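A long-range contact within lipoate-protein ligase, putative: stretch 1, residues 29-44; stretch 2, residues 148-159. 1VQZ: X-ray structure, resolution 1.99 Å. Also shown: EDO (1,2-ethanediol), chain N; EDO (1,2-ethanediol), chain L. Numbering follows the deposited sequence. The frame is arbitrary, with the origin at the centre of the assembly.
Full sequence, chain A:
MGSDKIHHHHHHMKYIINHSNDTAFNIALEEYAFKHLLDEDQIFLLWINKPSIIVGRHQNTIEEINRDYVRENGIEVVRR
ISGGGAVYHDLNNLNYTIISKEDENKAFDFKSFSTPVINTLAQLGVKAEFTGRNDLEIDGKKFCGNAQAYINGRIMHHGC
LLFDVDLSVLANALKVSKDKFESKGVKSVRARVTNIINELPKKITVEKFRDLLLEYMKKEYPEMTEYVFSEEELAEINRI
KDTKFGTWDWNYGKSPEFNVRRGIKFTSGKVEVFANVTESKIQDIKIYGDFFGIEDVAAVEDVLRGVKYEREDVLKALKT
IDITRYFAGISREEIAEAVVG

Stretch 1, residues 29-44: LEEYAFKHLLDEDQIF
Stretch 2 (148-159) QAYINGRIMHHG

A helix laid across a β-hairpin makes this contact, which has an aromatic ring at its centre, an arginine reaching into the helix's trailing loop at one end and a histidine–carboxylate pair at the other. The helix, already under way at Leu-29 and carrying Glu-30 and Phe-34, runs 151° to strand 154-159 (0° being parallel), so nearly antiparallel to it, with axes 9.1 Å apart at closest, and 44° to strand 148-151. CA register pairs Glu-30 with His-158 (9.5 Å between CA atoms) and Phe-34 with Met-156 (6.8 Å between CA atoms).

The hairpin closes through a type II turn, Ile-151 to Arg-154, where Gly-153 takes phi/psi 70/7. Paired backbone hydrogen bonds link Ala-149 with Met-156 and Ile-151 with Arg-154, and all four direct CA-to-CB toward the helix, as does His-158; Tyr-150, Ile-155 and His-157 direct it away.

Phe-34 (chi1 t, chi2 31°) starts sideways, but its ring comes nearer and is sandwiched: CB of Met-156 (selenomethionine; t, t, p) lies over one face, 3.7 Å from the ring centroid, and CD1 of Ile-151 (p, t) over the opposite face, 4.2 Å from it. Phe-34 CE2 also packs 4.1 Å from Ala-149 CB.

Arg-154 (chi1 t, chi2 t, chi3 -95°) extends to backbone carbonyls of the type I turn from Leu-37 to Glu-40, where Leu-37 O also accepts from Glu-40 N. Arg-154 NH2 donates to Glu-40 O at 2.7 Å; Arg-154 NH1 and NH2 each make a weak hydrogen bond to Leu-37 O, both 3.3 Å. Leu-38 CD2 covers one guanidinium face, 3.5 Å from Arg-154 NE.

At the other end, His-158 (chi1 p, chi2 170°) donates from ND1 to Glu-30 OE2 at 2.8 Å and, weakly, to Glu-30 OE1 at 3.2 Å. Glu-30 is t, t, with chi3 51°, and its carboxylate meets the imidazole edge, while Glu-30 CD lies 3.7 Å from Met-156 SE.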

# COMPACT_ATOMS: atom_id res chain seq x y z
N LEU A 29 -4.68 10.97 8.10
CA LEU A 29 -5.03 10.57 9.44
C LEU A 29 -4.35 9.25 9.78
O LEU A 29 -3.83 9.08 10.89
CB LEU A 29 -6.55 10.52 9.62
CG LEU A 29 -7.10 10.22 11.03
CD1 LEU A 29 -8.39 10.85 11.24
CD2 LEU A 29 -7.20 8.71 11.34
N GLU A 30 -4.31 8.33 8.80
CA GLU A 30 -3.66 7.03 9.01
C GLU A 30 -2.16 7.22 9.22
O GLU A 30 -1.57 6.60 10.13
CB GLU A 30 -3.93 6.08 7.82
CG GLU A 30 -3.33 4.68 7.98
CD GLU A 30 -3.41 3.89 6.71
OE1 GLU A 30 -2.99 4.43 5.67
OE2 GLU A 30 -3.91 2.73 6.74
N GLU A 31 -1.54 8.07 8.39
CA GLU A 31 -0.12 8.33 8.57
C GLU A 31 0.20 8.97 9.92
O GLU A 31 1.27 8.68 10.57
CB GLU A 31 0.41 9.24 7.45
CG GLU A 31 1.93 9.34 7.46
CD GLU A 31 2.49 10.30 6.42
OE1 GLU A 31 2.05 11.47 6.32
OE2 GLU A 31 3.41 9.88 5.73
N TYR A 32 -0.68 9.86 10.35
CA TYR A 32 -0.54 10.51 11.65
C TYR A 32 -0.56 9.49 12.81
O TYR A 32 0.27 9.53 13.71
CB TYR A 32 -1.62 11.56 11.84
CG TYR A 32 -1.31 12.47 13.00
CD1 TYR A 32 -0.41 13.53 12.85
CD2 TYR A 32 -1.90 12.28 14.23
CE1 TYR A 32 -0.07 14.38 13.92
CE2 TYR A 32 -1.59 13.14 15.33
CZ TYR A 32 -0.67 14.19 15.16
OH TYR A 32 -0.38 15.02 16.21
N ALA A 33 -1.49 8.53 12.76
CA ALA A 33 -1.51 7.48 13.73
C ALA A 33 -0.21 6.65 13.66
O ALA A 33 0.42 6.40 14.70
CB ALA A 33 -2.78 6.62 13.55
N PHE A 34 0.20 6.24 12.45
CA PHE A 34 1.40 5.42 12.27
C PHE A 34 2.65 6.13 12.79
O PHE A 34 3.42 5.58 13.60
CB PHE A 34 1.55 5.16 10.78
CG PHE A 34 2.70 4.26 10.40
CD1 PHE A 34 3.15 3.23 11.25
CD2 PHE A 34 3.24 4.36 9.10
CE1 PHE A 34 4.17 2.34 10.83
CE2 PHE A 34 4.25 3.49 8.69
CZ PHE A 34 4.72 2.48 9.56
N LYS A 35 2.83 7.39 12.38
CA LYS A 35 4.11 8.11 12.62
C LYS A 35 4.17 9.07 13.80
O LYS A 35 5.23 9.37 14.31
CB LYS A 35 4.54 8.83 11.34
CG LYS A 35 4.76 7.91 10.18
CD LYS A 35 5.18 8.68 8.92
CE LYS A 35 5.49 7.71 7.75
NZ LYS A 35 5.76 8.47 6.44
N HIS A 36 3.02 9.51 14.24
CA HIS A 36 2.93 10.60 15.22
C HIS A 36 2.34 10.21 16.57
O HIS A 36 2.61 10.89 17.54
CB HIS A 36 2.08 11.73 14.64
CG HIS A 36 2.74 12.49 13.54
ND1 HIS A 36 3.35 13.71 13.74
CD2 HIS A 36 2.86 12.21 12.22
CE1 HIS A 36 3.83 14.14 12.59
NE2 HIS A 36 3.54 13.26 11.65
N LEU A 37 1.54 9.14 16.65
CA LEU A 37 0.97 8.70 17.93
C LEU A 37 1.86 7.64 18.58
O LEU A 37 1.43 6.52 18.91
CB LEU A 37 -0.47 8.18 17.82
CG LEU A 37 -1.58 9.16 17.34
CD1 LEU A 37 -2.91 8.48 17.42
CD2 LEU A 37 -1.62 10.44 18.14
N LEU A 38 3.09 8.06 18.82
CA LEU A 38 4.17 7.18 19.32
C LEU A 38 4.05 6.75 20.81
O LEU A 38 4.78 5.87 21.24
CB LEU A 38 5.53 7.88 19.09
CG LEU A 38 5.78 8.19 17.62
CD1 LEU A 38 7.17 8.80 17.41
CD2 LEU A 38 5.60 6.90 16.76
N ASP A 39 3.17 7.38 21.58
CA ASP A 39 2.87 6.94 22.94
C ASP A 39 1.79 5.83 23.01
O ASP A 39 1.44 5.40 24.09
CB ASP A 39 2.36 8.11 23.81
CG ASP A 39 3.44 9.15 24.14
OD1 ASP A 39 4.64 8.82 24.11
OD2 ASP A 39 3.06 10.30 24.47
N GLU A 40 1.22 5.45 21.89
CA GLU A 40 0.26 4.38 21.81
C GLU A 40 0.94 3.24 21.08
O GLU A 40 1.28 3.38 19.91
CB GLU A 40 -0.95 4.82 20.99
CG GLU A 40 -1.49 6.20 21.34
CD GLU A 40 -1.93 6.31 22.79
OE1 GLU A 40 -2.32 5.30 23.41
OE2 GLU A 40 -1.86 7.44 23.30
N ASP A 41 1.13 2.12 21.75
CA ASP A 41 1.84 0.97 21.19
C ASP A 41 1.09 0.16 20.13
O ASP A 41 1.71 -0.52 19.31
CB ASP A 41 2.19 0.02 22.30
CG ASP A 41 3.22 0.60 23.27
OD1 ASP A 41 4.04 1.44 22.85
OD2 ASP A 41 3.20 0.19 24.44
N GLN A 42 -0.24 0.18 20.18
CA GLN A 42 -1.08 -0.54 19.23
C GLN A 42 -2.29 0.29 18.90
O GLN A 42 -3.01 0.75 19.80
CB GLN A 42 -1.64 -1.85 19.83
CG GLN A 42 -0.68 -2.98 19.88
CD GLN A 42 0.21 -2.94 21.08
OE1 GLN A 42 -0.20 -2.49 22.16
NE2 GLN A 42 1.46 -3.37 20.91
N ILE A 43 -2.55 0.41 17.60
CA ILE A 43 -3.64 1.25 17.09
C ILE A 43 -4.39 0.52 15.99
O ILE A 43 -3.77 -0.08 15.10
CB ILE A 43 -3.18 2.67 16.56
CG1 ILE A 43 -2.39 3.45 17.63
CG2 ILE A 43 -4.40 3.47 16.10
CD1 ILE A 43 -1.72 4.70 17.14
N PHE A 44 -5.72 0.56 16.08
CA PHE A 44 -6.62 -0.09 15.14
C PHE A 44 -7.64 0.94 14.62
O PHE A 44 -8.22 1.73 15.40
CB PHE A 44 -7.35 -1.27 15.80
CG PHE A 44 -8.40 -1.94 14.89
CD1 PHE A 44 -8.01 -2.59 13.72
CD2 PHE A 44 -9.77 -1.89 15.20
CE1 PHE A 44 -8.98 -3.18 12.88
CE2 PHE A 44 -10.73 -2.48 14.35
CZ PHE A 44 -10.33 -3.12 13.21
N GLN A 148 2.24 -4.24 4.23
CA GLN A 148 3.00 -3.86 5.38
C GLN A 148 3.92 -2.67 5.03
O GLN A 148 4.50 -2.59 3.92
CB GLN A 148 3.79 -5.08 5.84
CG GLN A 148 4.55 -4.89 7.14
CD GLN A 148 5.29 -6.16 7.61
OE1 GLN A 148 4.85 -7.29 7.36
NE2 GLN A 148 6.41 -5.95 8.31
N ALA A 149 4.04 -1.75 5.97
CA ALA A 149 5.04 -0.68 5.94
C ALA A 149 5.80 -0.68 7.26
O ALA A 149 5.25 -1.01 8.28
CB ALA A 149 4.39 0.70 5.69
N TYR A 150 7.06 -0.29 7.22
CA TYR A 150 7.91 -0.33 8.40
C TYR A 150 8.71 0.93 8.45
O TYR A 150 9.42 1.25 7.50
CB TYR A 150 8.86 -1.51 8.35
CG TYR A 150 9.84 -1.52 9.48
CD1 TYR A 150 9.47 -1.99 10.72
CD2 TYR A 150 11.14 -1.04 9.32
CE1 TYR A 150 10.35 -2.02 11.79
CE2 TYR A 150 12.06 -1.07 10.40
CZ TYR A 150 11.64 -1.57 11.64
OH TYR A 150 12.48 -1.63 12.72
N ILE A 151 8.55 1.66 9.54
CA ILE A 151 9.49 2.69 9.92
C ILE A 151 10.26 2.16 11.14
O ILE A 151 9.99 1.03 11.61
CB ILE A 151 8.79 3.99 10.30
CG1 ILE A 151 8.07 3.81 11.66
CG2 ILE A 151 7.92 4.46 9.13
CD1 ILE A 151 7.04 4.97 12.04
N ASN A 152 11.20 2.95 11.67
CA ASN A 152 12.02 2.44 12.80
C ASN A 152 11.11 2.21 13.99
O ASN A 152 10.30 3.06 14.39
CB ASN A 152 13.25 3.31 13.16
N GLY A 153 11.18 0.98 14.46
CA GLY A 153 10.52 0.55 15.66
C GLY A 153 9.01 0.46 15.56
O GLY A 153 8.40 0.24 16.56
N ARG A 154 8.44 0.64 14.37
CA ARG A 154 6.99 0.66 14.20
C ARG A 154 6.50 0.06 12.87
O ARG A 154 6.98 0.37 11.73
CB ARG A 154 6.47 2.09 14.41
CG ARG A 154 5.02 2.22 14.47
CD ARG A 154 4.53 3.63 14.84
NE ARG A 154 4.31 3.67 16.23
CZ ARG A 154 3.20 4.00 16.89
NH1 ARG A 154 2.11 4.51 16.35
NH2 ARG A 154 3.25 3.85 18.20
N ILE A 155 5.49 -0.80 13.00
CA ILE A 155 4.97 -1.61 11.91
C ILE A 155 3.53 -1.26 11.62
O ILE A 155 2.74 -1.13 12.55
CB ILE A 155 5.00 -3.08 12.32
CG1 ILE A 155 6.45 -3.52 12.63
CG2 ILE A 155 4.34 -3.98 11.23
CD1 ILE A 155 6.58 -4.80 13.37
N MSE A 156 3.20 -1.10 10.33
CA MSE A 156 1.81 -0.97 9.92
C MSE A 156 1.44 -2.04 8.92
O MSE A 156 2.12 -2.22 7.92
CB MSE A 156 1.50 0.42 9.34
CG MSE A 156 0.06 0.58 8.92
SE MSE A 156 -0.38 2.39 8.23
CE MSE A 156 0.89 2.37 6.64
N HIS A 157 0.37 -2.74 9.21
CA HIS A 157 -0.32 -3.60 8.26
C HIS A 157 -1.62 -2.90 7.88
O HIS A 157 -2.41 -2.57 8.74
CB HIS A 157 -0.69 -4.93 8.88
CG HIS A 157 0.49 -5.81 9.15
ND1 HIS A 157 0.92 -6.77 8.25
CD2 HIS A 157 1.36 -5.85 10.18
CE1 HIS A 157 1.99 -7.37 8.74
NE2 HIS A 157 2.27 -6.84 9.91
N HIS A 158 -1.85 -2.67 6.59
CA HIS A 158 -3.11 -2.06 6.19
C HIS A 158 -3.61 -2.65 4.90
O HIS A 158 -2.87 -3.31 4.15
CB HIS A 158 -3.06 -0.51 6.19
CG HIS A 158 -2.18 0.10 5.14
ND1 HIS A 158 -2.18 1.46 4.87
CD2 HIS A 158 -1.28 -0.46 4.30
CE1 HIS A 158 -1.29 1.70 3.91
NE2 HIS A 158 -0.76 0.55 3.53
N GLY A 159 -4.90 -2.49 4.66
CA GLY A 159 -5.45 -3.09 3.46
C GLY A 159 -6.91 -2.85 3.30
O GLY A 159 -7.47 -2.04 4.01
C1 EDO N . 4.63 13.60 8.84
O1 EDO N . 4.56 12.23 9.22
C2 EDO N . 3.61 13.80 7.74
O2 EDO N . 4.06 13.25 6.51
C1 EDO L . -4.56 3.44 1.29
O1 EDO L . -5.12 2.21 0.92
C2 EDO L . -3.83 3.16 2.58
O2 EDO L . -3.51 4.37 3.23